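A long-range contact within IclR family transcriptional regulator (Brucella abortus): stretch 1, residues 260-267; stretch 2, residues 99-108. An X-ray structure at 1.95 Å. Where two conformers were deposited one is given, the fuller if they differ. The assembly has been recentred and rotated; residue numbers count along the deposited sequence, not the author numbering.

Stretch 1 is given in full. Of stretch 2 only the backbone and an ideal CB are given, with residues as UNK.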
# COMPACT_ATOMS: atom_id res chain seq x y z
N HIS C 260 -15.54 11.51 -19.67
CA HIS C 260 -15.49 12.87 -20.20
C HIS C 260 -15.75 13.91 -19.11
O HIS C 260 -15.09 14.95 -19.08
CB HIS C 260 -16.51 13.04 -21.33
CG HIS C 260 -16.43 14.37 -22.00
ND1 HIS C 260 -17.18 15.45 -21.61
CD2 HIS C 260 -15.66 14.81 -23.03
CE1 HIS C 260 -16.89 16.49 -22.37
NE2 HIS C 260 -15.97 16.13 -23.24
N ASN C 261 -16.70 13.64 -18.22
CA ASN C 261 -16.95 14.56 -17.11
C ASN C 261 -15.74 14.65 -16.19
O ASN C 261 -15.32 15.75 -15.80
CB ASN C 261 -18.20 14.14 -16.32
CG ASN C 261 -19.53 14.36 -17.10
OD1 ASN C 261 -19.65 15.30 -17.89
ND2 ASN C 261 -20.52 13.50 -16.85
N ILE C 262 -15.13 13.51 -15.86
CA ILE C 262 -13.91 13.52 -15.04
C ILE C 262 -12.82 14.33 -15.73
O ILE C 262 -12.16 15.18 -15.12
CB ILE C 262 -13.44 12.08 -14.75
CG1 ILE C 262 -14.49 11.34 -13.92
CG2 ILE C 262 -12.08 12.08 -14.02
CD1 ILE C 262 -14.17 9.88 -13.71
N SER C 263 -12.66 14.10 -17.04
CA SER C 263 -11.62 14.75 -17.83
C SER C 263 -11.79 16.27 -17.85
O SER C 263 -10.80 17.01 -17.83
CB SER C 263 -11.64 14.18 -19.24
OG SER C 263 -10.69 14.85 -20.04
N SER C 264 -13.03 16.75 -17.88
CA SER C 264 -13.24 18.19 -17.90
C SER C 264 -13.07 18.84 -16.54
O SER C 264 -12.83 20.05 -16.47
CB SER C 264 -14.62 18.52 -18.47
OG SER C 264 -15.63 17.83 -17.76
N ALA C 265 -13.20 18.08 -15.45
CA ALA C 265 -13.12 18.64 -14.10
C ALA C 265 -11.72 18.57 -13.50
O ALA C 265 -11.42 19.32 -12.57
CB ALA C 265 -14.10 17.91 -13.18
N VAL C 266 -10.85 17.70 -14.01
CA VAL C 266 -9.44 17.70 -13.65
C VAL C 266 -8.63 18.04 -14.90
O VAL C 266 -8.39 17.20 -15.76
CB VAL C 266 -9.00 16.35 -13.03
CG1 VAL C 266 -9.28 15.16 -13.93
CG2 VAL C 266 -7.53 16.41 -12.60
N PRO C 267 -8.20 19.30 -15.04
CA PRO C 267 -7.45 19.78 -16.21
C PRO C 267 -5.97 19.42 -16.15
O PRO C 267 -5.43 19.24 -15.05
CB PRO C 267 -7.65 21.29 -16.15
CG PRO C 267 -7.78 21.58 -14.68
CD PRO C 267 -8.48 20.39 -14.08
N UNK C 99 -5.62 12.84 -5.32
CA UNK C 99 -6.63 13.92 -5.28
C UNK C 99 -7.69 13.80 -6.40
O UNK C 99 -8.79 14.35 -6.28
CB UNK C 99 -5.93 15.28 -5.39
N UNK C 100 -7.37 13.07 -7.47
CA UNK C 100 -8.36 12.88 -8.52
C UNK C 100 -9.59 12.16 -7.99
O UNK C 100 -10.69 12.33 -8.53
CB UNK C 100 -7.75 12.10 -9.69
N UNK C 101 -9.45 11.40 -6.88
CA UNK C 101 -10.62 10.75 -6.27
C UNK C 101 -11.70 11.74 -5.89
O UNK C 101 -12.88 11.37 -5.88
CB UNK C 101 -10.20 9.96 -5.03
N UNK C 102 -11.35 12.98 -5.53
CA UNK C 102 -12.43 13.89 -5.13
C UNK C 102 -13.30 14.29 -6.31
O UNK C 102 -14.45 14.70 -6.11
CB UNK C 102 -11.85 15.14 -4.47
N UNK C 103 -12.79 14.22 -7.53
CA UNK C 103 -13.63 14.43 -8.71
C UNK C 103 -14.25 13.12 -9.19
O UNK C 103 -15.44 13.06 -9.50
CB UNK C 103 -12.81 15.07 -9.84
N UNK C 104 -13.45 12.06 -9.26
CA UNK C 104 -13.91 10.82 -9.89
C UNK C 104 -14.89 10.07 -8.99
O UNK C 104 -15.91 9.57 -9.47
CB UNK C 104 -12.72 9.92 -10.23
N UNK C 105 -14.60 10.01 -7.69
CA UNK C 105 -15.35 9.12 -6.81
C UNK C 105 -16.85 9.41 -6.80
O UNK C 105 -17.62 8.44 -6.87
CB UNK C 105 -14.80 9.22 -5.39
N UNK C 106 -17.33 10.66 -6.70
CA UNK C 106 -18.79 10.84 -6.69
C UNK C 106 -19.43 10.49 -8.02
O UNK C 106 -20.57 10.01 -8.05
CB UNK C 106 -19.14 12.28 -6.33
N UNK C 107 -18.73 10.75 -9.13
CA UNK C 107 -19.24 10.34 -10.44
C UNK C 107 -19.27 8.82 -10.56
O UNK C 107 -20.18 8.25 -11.17
CB UNK C 107 -18.39 10.94 -11.56
N UNK C 108 -18.28 8.15 -10.00
CA UNK C 108 -18.25 6.69 -10.05
C UNK C 108 -19.38 6.11 -9.21
O UNK C 108 -19.95 5.06 -9.53
CB UNK C 108 -16.90 6.16 -9.56

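The last turns of stretch 1, a helix through A265 that V266 leaves, run nearly antiparallel to the helix of stretch 2, with 157° between their N-to-C directions and axes 9.5 Å apart at closest approach. The surface offered to stretch 2 is aliphatic, built around I262 and extended by A265 and V266, so a carbon-rich partner is expected wherever a CB comes near.

Position 99 has nothing of stretch 1 within 5.5 Å of its ideal CB, and the contact sets no requirement there. It is M99, a selenomethionine, whose backbone O accepts bonds from the residue at 102.

At position 100 CA-to-CB points sideways. The CA of position 100 is 7.1 Å from the CA of V266. From its ideal CB, alanine would stop 5.2 Å short of V266 CG2; leucine, isoleucine or methionine could reach across. The residue is I100. With chi1 t and chi2 at 155°, its end comes nearer than its CB suggests, placing CD1 3.8 Å from V266 CG1 and 4.3 Å from I262 CG2, so that one methyl touches both residues. V266 itself is poorly ordered.

Positions 101 and 102 are out of reach of stretch 1, and many side chains would do. R101 makes its hydrogen bonds elsewhere in the structure. T102 turns back on its own chain, T102 OG1 and T102 N both donating to M99 O at 3.0 Å.

Position 103 points toward stretch 1. Its ideal CB is 4.6 Å from A265 CB, 5.1 Å from V266 CB and 5.2 Å from I262 CG2, an apolar site with no polar side chain among these neighbours. Valine, isoleucine or leucine would suit. The residue is V103, chi1 t, whose CG1 packs 3.6 Å from A265 CB and 4.2 Å from I262 CA, lying against the helix backbone as well as its side chains.

Position 104 is where the chains come closest in register, its CA 5.8 Å from the CA of I262. The ideal CB already stands 3.8 Å from I262 CD1, so a small residue is favoured and alanine fits directly. A104 is found, its CB making that contact.

Position 105 points away and 106 is out of reach, leaving both free of demands from stretch 1; the first is S105. At 106 the N has no bond to the turn before and the helix is kinked, so a residue without an amide hydrogen costs nothing there; proline would fit, as would others. It is P106.

Position 107 points toward stretch 1, its ideal CB 4.6 Å from I262 CG1. Leucine, isoleucine or methionine could lie along I262 and extend to the CB of N261. It is L107, chi1 m and chi2 t; its CD1 sits 3.6 Å from I262 CG1 and 4.0 Å from N261 CB.

At position 108 the CB points sideways with no neighbour in stretch 1 within 5.5 Å, so the choice is open. M108, a selenomethionine, comes no nearer than 4.9 Å, from its CG to I262 CD1. No hydrogen bond joins the stretches; the contact rests on aliphatic packing.

Stretch 2, residues 99-108: MIRTVASPLM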
# COMPACT_ATOMS: atom_id res chain seq x y z
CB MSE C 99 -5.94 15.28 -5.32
CG MSE C 99 -5.28 15.70 -3.99
SE MSE C 99 -6.52 15.76 -2.45
CE MSE C 99 -7.83 17.01 -3.16
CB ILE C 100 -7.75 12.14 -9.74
CG1 ILE C 100 -8.77 12.14 -10.89
CG2 ILE C 100 -7.34 10.72 -9.37
CD1 ILE C 100 -8.16 12.00 -12.23
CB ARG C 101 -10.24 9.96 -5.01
CG ARG C 101 -9.37 8.74 -5.23
CD ARG C 101 -9.03 8.11 -3.84
NE ARG C 101 -10.28 7.71 -3.22
CZ ARG C 101 -10.52 7.67 -1.92
NH1 ARG C 101 -9.57 8.00 -1.02
NH2 ARG C 101 -11.72 7.30 -1.51
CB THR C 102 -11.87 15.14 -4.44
OG1 THR C 102 -11.20 15.95 -5.41
CG2 THR C 102 -10.89 14.75 -3.29
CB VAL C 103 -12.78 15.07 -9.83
CG1 VAL C 103 -13.53 15.03 -11.16
CG2 VAL C 103 -12.40 16.49 -9.45
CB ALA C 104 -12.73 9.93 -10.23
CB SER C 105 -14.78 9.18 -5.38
OG SER C 105 -15.52 8.37 -4.49
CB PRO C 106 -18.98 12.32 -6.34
CG PRO C 106 -17.65 12.96 -6.46
CD PRO C 106 -16.59 11.91 -6.44
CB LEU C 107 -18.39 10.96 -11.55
CG LEU C 107 -18.48 12.48 -11.66
CD1 LEU C 107 -17.43 13.00 -12.61
CD2 LEU C 107 -19.87 12.87 -12.14
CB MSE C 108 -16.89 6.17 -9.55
CG MSE C 108 -15.75 6.44 -10.53
SE MSE C 108 -13.95 6.33 -9.67
CE MSE C 108 -13.97 4.49 -9.03
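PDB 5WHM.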